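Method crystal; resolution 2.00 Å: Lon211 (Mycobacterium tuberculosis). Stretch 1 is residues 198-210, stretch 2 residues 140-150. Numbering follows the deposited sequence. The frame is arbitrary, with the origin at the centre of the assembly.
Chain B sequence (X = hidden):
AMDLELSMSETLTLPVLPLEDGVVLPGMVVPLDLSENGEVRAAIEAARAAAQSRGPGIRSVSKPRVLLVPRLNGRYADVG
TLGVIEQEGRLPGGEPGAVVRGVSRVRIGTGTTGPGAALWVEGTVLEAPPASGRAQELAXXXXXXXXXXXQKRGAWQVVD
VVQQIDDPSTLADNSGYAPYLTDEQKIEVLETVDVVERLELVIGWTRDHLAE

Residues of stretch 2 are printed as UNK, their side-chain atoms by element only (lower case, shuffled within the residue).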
ATOM      1  N   ARG B 198      17.839  16.603   4.381  1.00 83.67           N
ATOM      2  CA  ARG B 198      17.138  17.811   4.811  1.00 80.19           C
ATOM      3  C   ARG B 198      18.027  18.687   5.684  1.00 81.52           C
ATOM      4  O   ARG B 198      18.148  19.895   5.450  1.00 75.54           O
ATOM      5  CB  ARG B 198      15.857  17.442   5.559  1.00 74.03           C
ATOM      6  CG  ARG B 198      14.784  16.819   4.691  1.00 87.17           C
ATOM      7  CD  ARG B 198      13.409  17.106   5.263  1.00 71.87           C
ATOM      8  NE  ARG B 198      13.326  16.795   6.685  1.00 89.87           N
ATOM      9  CZ  ARG B 198      13.046  15.591   7.169  1.00 80.82           C
ATOM     10  NH1 ARG B 198      12.821  14.578   6.344  1.00 71.23           N
ATOM     11  NH2 ARG B 198      12.988  15.399   8.479  1.00 74.42           N
ATOM     12  N   LEU B 199      18.643  18.096   6.711  1.00 83.71           N
ATOM     13  CA  LEU B 199      19.566  18.850   7.553  1.00 77.28           C
ATOM     14  C   LEU B 199      20.686  19.455   6.718  1.00 91.37           C
ATOM     15  O   LEU B 199      20.991  20.646   6.834  1.00 87.33           O
ATOM     16  CB  LEU B 199      20.132  17.947   8.651  1.00 71.94           C
ATOM     17  CG  LEU B 199      19.172  17.581   9.786  1.00 71.90           C
ATOM     18  CD1 LEU B 199      19.726  16.429  10.603  1.00 97.16           C
ATOM     19  CD2 LEU B 199      18.919  18.791  10.671  1.00 75.24           C
ATOM     20  N   GLU B 200      21.289  18.646   5.845  1.00124.23           N
ATOM     21  CA  GLU B 200      22.302  19.138   4.923  1.00127.56           C
ATOM     22  C   GLU B 200      21.747  20.189   3.966  1.00107.69           C
ATOM     23  O   GLU B 200      22.508  21.031   3.478  1.00109.80           O
ATOM     24  CB  GLU B 200      22.903  17.945   4.174  1.00145.50           C
ATOM     25  CG  GLU B 200      23.718  16.965   4.993  1.00159.29           C
ATOM     26  CD  GLU B 200      24.199  15.791   4.160  1.00180.32           C
ATOM     27  OE1 GLU B 200      23.738  15.654   3.009  1.00186.13           O
ATOM     28  OE2 GLU B 200      25.022  14.993   4.654  1.00189.60           O
ATOM     29  N   LEU B 201      20.436  20.177   3.711  1.00 92.14           N
ATOM     30  CA  LEU B 201      19.816  21.236   2.920  1.00 90.39           C
ATOM     31  C   LEU B 201      19.610  22.501   3.745  1.00 81.93           C
ATOM     32  O   LEU B 201      19.982  23.598   3.315  1.00 87.16           O
ATOM     33  CB  LEU B 201      18.479  20.760   2.348  1.00 86.05           C
ATOM     34  CG  LEU B 201      18.504  19.924   1.070  1.00 99.93           C
ATOM     35  CD1 LEU B 201      17.159  19.249   0.842  1.00 99.04           C
ATOM     36  CD2 LEU B 201      18.874  20.790  -0.123  1.00104.83           C
ATOM     37  N   VAL B 202      19.012  22.368   4.933  1.00 84.64           N
ATOM     38  CA  VAL B 202      18.658  23.550   5.716  1.00 88.64           C
ATOM     39  C   VAL B 202      19.895  24.189   6.340  1.00 90.90           C
ATOM     40  O   VAL B 202      19.916  25.402   6.583  1.00 90.02           O
ATOM     41  CB  VAL B 202      17.600  23.189   6.778  1.00 88.04           C
ATOM     42  CG1 VAL B 202      18.175  22.233   7.814  1.00 80.80           C
ATOM     43  CG2 VAL B 202      17.050  24.445   7.441  1.00 82.72           C
ATOM     44  N   ILE B 203      20.941  23.401   6.605  1.00 85.76           N
ATOM     45  CA  ILE B 203      22.172  23.966   7.156  1.00 92.39           C
ATOM     46  C   ILE B 203      22.795  24.943   6.167  1.00102.52           C
ATOM     47  O   ILE B 203      23.266  26.023   6.549  1.00101.65           O
ATOM     48  CB  ILE B 203      23.152  22.842   7.542  1.00 85.95           C
ATOM     49  CG1 ILE B 203      22.745  22.208   8.874  1.00 83.74           C
ATOM     50  CG2 ILE B 203      24.580  23.362   7.615  1.00 99.91           C
ATOM     51  CD1 ILE B 203      23.573  20.996   9.253  1.00 84.89           C
ATOM     52  N   GLY B 204      22.795  24.590   4.881  1.00109.47           N
ATOM     53  CA  GLY B 204      23.328  25.495   3.876  1.00119.89           C
ATOM     54  C   GLY B 204      22.492  26.750   3.714  1.00116.93           C
ATOM     55  O   GLY B 204      23.031  27.852   3.581  1.00113.59           O
ATOM     56  N   TRP B 205      21.164  26.603   3.722  1.00106.00           N
ATOM     57  CA  TRP B 205      20.291  27.767   3.607  1.00104.48           C
ATOM     58  C   TRP B 205      20.387  28.663   4.834  1.00100.56           C
ATOM     59  O   TRP B 205      20.278  29.889   4.716  1.00101.31           O
ATOM     60  CB  TRP B 205      18.842  27.324   3.394  1.00 92.14           C
ATOM     61  CG  TRP B 205      18.649  26.428   2.210  1.00104.67           C
ATOM     62  CD1 TRP B 205      19.474  26.308   1.128  1.00114.33           C
ATOM     63  CD2 TRP B 205      17.567  25.514   1.991  1.00 84.17           C
ATOM     64  NE1 TRP B 205      18.970  25.381   0.249  1.00116.59           N
ATOM     65  CE2 TRP B 205      17.800  24.880   0.755  1.00102.54           C
ATOM     66  CE3 TRP B 205      16.423  25.174   2.720  1.00 90.34           C
ATOM     67  CZ2 TRP B 205      16.932  23.923   0.232  1.00 95.03           C
ATOM     68  CZ3 TRP B 205      15.563  24.225   2.199  1.00 91.89           C
ATOM     69  CH2 TRP B 205      15.821  23.611   0.967  1.00 88.45           C
ATOM     70  N   THR B 206      20.588  28.074   6.016  1.00 97.75           N
ATOM     71  CA  THR B 206      20.690  28.871   7.234  1.00100.82           C
ATOM     72  C   THR B 206      21.992  29.659   7.267  1.00 91.85           C
ATOM     73  O   THR B 206      22.012  30.822   7.687  1.00 91.37           O
ATOM     74  CB  THR B 206      20.589  27.969   8.463  1.00104.66           C
ATOM     75  OG1 THR B 206      19.492  27.061   8.302  1.00 95.87           O
ATOM     76  CG2 THR B 206      20.367  28.802   9.716  1.00 99.54           C
ATOM     77  N   ARG B 207      23.091  29.039   6.832  1.00102.60           N
ATOM     78  CA  ARG B 207      24.374  29.733   6.801  1.00102.60           C
ATOM     79  C   ARG B 207      24.345  30.898   5.821  1.00111.83           C
ATOM     80  O   ARG B 207      24.847  31.987   6.123  1.00107.54           O
ATOM     81  CB  ARG B 207      25.486  28.752   6.432  1.00103.60           C
ATOM     82  CG  ARG B 207      26.890  29.252   6.718  1.00112.29           C
ATOM     83  CD  ARG B 207      27.478  28.534   7.919  1.00117.78           C
ATOM     84  NE  ARG B 207      27.313  27.087   7.812  1.00121.45           N
ATOM     85  CZ  ARG B 207      27.800  26.210   8.683  1.00112.33           C
ATOM     86  NH1 ARG B 207      28.495  26.628   9.731  1.00103.57           N
ATOM     87  NH2 ARG B 207      27.596  24.911   8.502  1.00103.25           N
ATOM     88  N   ASP B 208      23.755  30.692   4.643  1.00131.24           N
ATOM     89  CA  ASP B 208      23.704  31.742   3.634  1.00140.65           C
ATOM     90  C   ASP B 208      22.700  32.837   3.968  1.00137.67           C
ATOM     91  O   ASP B 208      22.632  33.832   3.240  1.00140.75           O
ATOM     92  CB  ASP B 208      23.388  31.139   2.265  1.00143.95           C
ATOM     93  CG  ASP B 208      24.494  30.236   1.761  1.00150.56           C
ATOM     94  OD1 ASP B 208      25.564  30.190   2.401  1.00151.53           O
ATOM     95  OD2 ASP B 208      24.291  29.567   0.728  1.00156.62           O
ATOM     96  N   HIS B 209      21.919  32.675   5.034  1.00124.55           N
ATOM     97  CA  HIS B 209      21.100  33.761   5.553  1.00120.46           C
ATOM     98  C   HIS B 209      21.732  34.447   6.755  1.00118.05           C
ATOM     99  O   HIS B 209      21.467  35.631   6.990  1.00125.18           O
ATOM    100  CB  HIS B 209      19.708  33.249   5.939  1.00106.08           C
ATOM    101  CG  HIS B 209      18.762  34.335   6.349  1.00104.12           C
ATOM    102  ND1 HIS B 209      18.723  34.846   7.628  1.00102.50           N
ATOM    103  CD2 HIS B 209      17.827  35.014   5.644  1.00109.82           C
ATOM    104  CE1 HIS B 209      17.802  35.790   7.696  1.00102.41           C
ATOM    105  NE2 HIS B 209      17.243  35.912   6.505  1.00109.33           N
ATOM    106  N   LEU B 210      22.560  33.734   7.511  1.00105.54           N
ATOM    107  CA  LEU B 210      23.281  34.319   8.634  1.00100.13           C
ATOM    108  C   LEU B 210      24.337  35.304   8.145  1.00 97.02           C
ATOM    109  O   LEU B 210      25.107  35.848   8.936  1.00 99.75           O
ATOM    110  CB  LEU B 210      23.935  33.223   9.482  1.00 98.67           C
ATOM    111  CG  LEU B 210      23.149  32.732  10.700  1.00100.17           C
ATOM    112  CD1 LEU B 210      23.734  31.432  11.230  1.00 95.20           C
ATOM    113  CD2 LEU B 210      23.148  33.797  11.785  1.00 93.17           C
ATOM    114  N   UNK B 140      23.394  18.524  15.570  1.00 82.93           N
ATOM    115  CA  UNK B 140      24.181  19.325  16.503  1.00 90.04           C
ATOM    116  C   UNK B 140      24.713  20.585  15.834  1.00 82.29           C
ATOM    117  O   UNK B 140      24.699  21.668  16.431  1.00 92.80           O
ATOM    118  c   UNK B 140      26.083  19.140  18.214  1.00103.63           C
ATOM    119  c   UNK B 140      27.794  18.723  20.009  1.00 98.37           C
ATOM    120  c   UNK B 140      27.238  18.264  18.672  1.00103.79           C
ATOM    121  n   UNK B 140      28.894  17.833  20.479  1.00105.19           N
ATOM    122  c   UNK B 140      25.332  18.488  17.064  1.00 93.91           C
ATOM    123  N   UNK B 141      25.183  20.465  14.591  1.00 80.09           N
ATOM    124  CA  UNK B 141      25.656  21.636  13.862  1.00 86.73           C
ATOM    125  C   UNK B 141      24.508  22.580  13.529  1.00 74.44           C
ATOM    126  O   UNK B 141      24.656  23.805  13.625  1.00 65.72           O
ATOM    127  o   UNK B 141      28.179  20.873  10.538  1.00130.32           O
ATOM    128  c   UNK B 141      27.485  21.905  10.423  1.00125.44           C
ATOM    129  o   UNK B 141      27.471  22.603   9.387  1.00124.57           O
ATOM    130  c   UNK B 141      26.381  21.202  12.587  1.00 99.50           C
ATOM    131  c   UNK B 141      26.622  22.330  11.594  1.00110.84           C
ATOM    132  N   UNK B 142      23.352  22.030  13.149  1.00 75.64           N
ATOM    133  CA  UNK B 142      22.227  22.875  12.762  1.00 82.78           C
ATOM    134  C   UNK B 142      21.650  23.636  13.949  1.00 82.93           C
ATOM    135  O   UNK B 142      21.126  24.742  13.775  1.00 62.73           O
ATOM    136  c   UNK B 142      17.631  24.277  11.066  1.00 64.16           C
ATOM    137  o   UNK B 142      16.505  24.997  10.736  1.00 68.83           O
ATOM    138  c   UNK B 142      17.526  23.192  11.910  1.00 66.54           C
ATOM    139  c   UNK B 142      19.982  23.916  10.883  1.00 66.30           C
ATOM    140  c   UNK B 142      19.903  22.821  11.734  1.00 73.90           C
ATOM    141  c   UNK B 142      18.855  24.643  10.550  1.00 63.49           C
ATOM    142  c   UNK B 142      18.659  22.472  12.240  1.00 71.71           C
ATOM    143  c   UNK B 142      21.139  22.032  12.096  1.00 71.67           C
ATOM    144  N   UNK B 143      21.732  23.068  15.155  1.00 69.21           N
ATOM    145  CA  UNK B 143      21.213  23.762  16.330  1.00 59.02           C
ATOM    146  C   UNK B 143      21.979  25.052  16.592  1.00 62.86           C
ATOM    147  O   UNK B 143      21.384  26.072  16.957  1.00 56.34           O
ATOM    148  c   UNK B 143      19.250  19.818  18.809  1.00 59.65           C
ATOM    149  n   UNK B 143      19.360  18.922  19.994  1.00 55.27           N
ATOM    150  c   UNK B 143      20.204  21.766  17.566  1.00 64.84           C
ATOM    151  c   UNK B 143      21.269  22.847  17.553  1.00 64.60           C
ATOM    152  c   UNK B 143      20.319  20.894  18.803  1.00 68.74           C
ATOM    153  N   UNK B 144      23.301  25.028  16.405  1.00 56.12           N
ATOM    154  CA  UNK B 144      24.086  26.235  16.600  1.00 73.57           C
ATOM    155  C   UNK B 144      23.733  27.338  15.622  1.00 78.34           C
ATOM    156  O   UNK B 144      23.797  28.522  15.964  1.00 67.08           O
ATOM    157  N   UNK B 145      23.349  26.968  14.399  1.00 71.43           N
ATOM    158  CA  UNK B 145      22.981  27.969  13.402  1.00 74.45           C
ATOM    159  C   UNK B 145      21.637  28.607  13.734  1.00 72.93           C
ATOM    160  O   UNK B 145      21.503  29.836  13.728  1.00 71.63           O
ATOM    161  c   UNK B 145      24.013  25.992  10.173  1.00 95.03           C
ATOM    162  c   UNK B 145      25.431  27.415  11.667  1.00 81.46           C
ATOM    163  c   UNK B 145      24.186  26.549  11.580  1.00 90.24           C
ATOM    164  c   UNK B 145      22.946  27.336  12.011  1.00 83.93           C
ATOM    165  N   UNK B 146      20.627  27.783  14.026  1.00 58.75           N
ATOM    166  CA  UNK B 146      19.302  28.319  14.317  1.00 67.62           C
ATOM    167  C   UNK B 146      19.291  29.045  15.659  1.00 57.61           C
ATOM    168  O   UNK B 146      18.496  29.971  15.864  1.00 54.51           O
ATOM    169  c   UNK B 146      18.249  27.193  14.265  1.00 63.34           C
ATOM    170  c   UNK B 146      18.494  26.171  15.366  1.00 78.32           C
ATOM    171  c   UNK B 146      16.842  27.765  14.357  1.00 64.99           C
ATOM    172  N   UNK B 147      20.172  28.659  16.584  1.00 51.81           N
ATOM    173  CA  UNK B 147      20.236  29.351  17.868  1.00 60.25           C
ATOM    174  C   UNK B 147      20.702  30.791  17.695  1.00 56.32           C
ATOM    175  O   UNK B 147      20.170  31.701  18.340  1.00 64.90           O
ATOM    176  c   UNK B 147      21.159  28.604  18.830  1.00 55.14           C
ATOM    177  o   UNK B 147      20.616  27.345  19.187  1.00 65.26           O
ATOM    178  N   UNK B 148      21.690  31.016  16.826  1.00 58.38           N
ATOM    179  CA  UNK B 148      22.187  32.371  16.609  1.00 70.81           C
ATOM    180  C   UNK B 148      21.105  33.267  16.022  1.00 70.74           C
ATOM    181  O   UNK B 148      20.976  34.434  16.411  1.00 69.38           O
ATOM    182  c   UNK B 148      23.415  32.339  15.699  1.00 67.04           C
ATOM    183  N   UNK B 149      20.312  32.736  15.088  1.00 60.61           N
ATOM    184  CA  UNK B 149      19.224  33.516  14.503  1.00 69.63           C
ATOM    185  C   UNK B 149      18.144  33.795  15.541  1.00 57.90           C
ATOM    186  O   UNK B 149      17.647  34.923  15.648  1.00 67.99           O
ATOM    187  c   UNK B 149      17.386  33.481  12.780  1.00 79.63           C
ATOM    188  c   UNK B 149      19.181  32.098  10.872  1.00 94.21           C
ATOM    189  c   UNK B 149      18.651  32.792  13.269  1.00 81.96           C
ATOM    190  c   UNK B 149      19.693  32.731  12.151  1.00 95.81           C
ATOM    191  N   UNK B 150      17.766  32.782  16.324  1.00 55.10           N
ATOM    192  CA  UNK B 150      16.719  32.976  17.324  1.00 56.07           C
ATOM    193  C   UNK B 150      17.167  33.935  18.421  1.00 63.67           C
ATOM    194  O   UNK B 150      16.399  34.808  18.840  1.00 63.58           O
ATOM    195  c   UNK B 150      15.310  29.354  17.673  1.00 50.69           C
ATOM    196  c   UNK B 150      15.462  30.723  17.035  1.00 54.49           C
ATOM    197  c   UNK B 150      16.306  31.633  17.925  1.00 48.00           C
ATOM    198  c   UNK B 150      14.100  31.349  16.771  1.00 54.79           C
TER

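Position 140 carries four carbons in a row ending in a nitrogen, fully extended, with CA-to-CB pointing away from stretch 1; it is Lys140, and it stays out of the contact. At position 141 three carbons follow one another and the third bears two oxygens, one of them 2.5 Å from Arg207 NH2. A carboxylate on a chain of this length is Glu141. The pair is a salt bridge containing a very short hydrogen bond, NH2 to OE2, with the carboxylate oxygen lying at the edge of the guanidinium, near its plane.

At position 142 one carbon leads to a six-carbon ring that bears an oxygen, and the side chain is a knob set among Leu199, Val202, Ile203 and Thr206; this is Tyr142. Tyr142 has more of its area covered by the partner stretch than any other residue of either stretch. Val202 CG1 sits over one face, 3.9 Å from the ring centroid, as a CH-pi contact, while Thr206 OG1 lies at the edge, 3.4 Å from Tyr142 CE1. Thr206 OG1 is already committed to its own helix, donating to Val202 O at a very short 2.4 Å, which lets it pack beside a ring carbon without going unpaired.

Position 143 again shows four carbons in a row and a terminal nitrogen: Lys143, out of reach of stretch 1, its NZ bonded elsewhere in the structure. Position 144 has no side-chain atoms and is Gly144; no atom of stretch 1 lies near where a CB would be.

Position 145 has four carbons, forked at the second, with one terminal carbon against Ile203 CG2 and the other against the Arg207 guanidinium, which makes it Leu145. Its CD1 lies 3.7 Å from Ile203 CG2, its CB 3.8 Å from Thr206 CG2, and its CD2 packs over a face of the guanidinium, 3.7 Å from Arg207 NH1. Position 146 has one carbon carrying two more: Val146, its CA-to-CB bond sideways; its side chain comes no closer than Val146 CB to Thr206 CG2, 5.3 Å. At 147 one carbon ends in an oxygen that reaches back to the carbonyl at 143; this is Ser147, its OG donating to Lys143 O at 2.7 Å.

Position 148 has a single carbon, its CB 4.2 Å from Leu210 CD2, hence Ala148. Position 149 has four carbons forked at the first, one arm two carbons long, that arm touching Leu210 CD2 and Thr206 CG2: Ile149. Its CG1 meets Leu210 CD2 at 3.6 Å and its CD1 meets Thr206 CG2 at 3.7 Å. Position 150, four carbons forked at the second, is Leu150, buried but out of reach of stretch 1.

The rules are plain. Two helices running in broadly the same direction, 34° apart with axes 9.8 Å apart at closest, meet through a recurring stripe: 141, 142, 145, 148 and 149 all point toward the partner. Tyr142, Leu145 and Ile149 supply the bulk, in step with Ile203, Thr206 and Leu210. Polarity sits at an exposed border, where Glu141 pairs with Arg207 and Leu145 packs on the guanidinium face. The lysines and Ser147 stay off this surface.

Stretch 2 (140-150) KEYKGLVSAIL
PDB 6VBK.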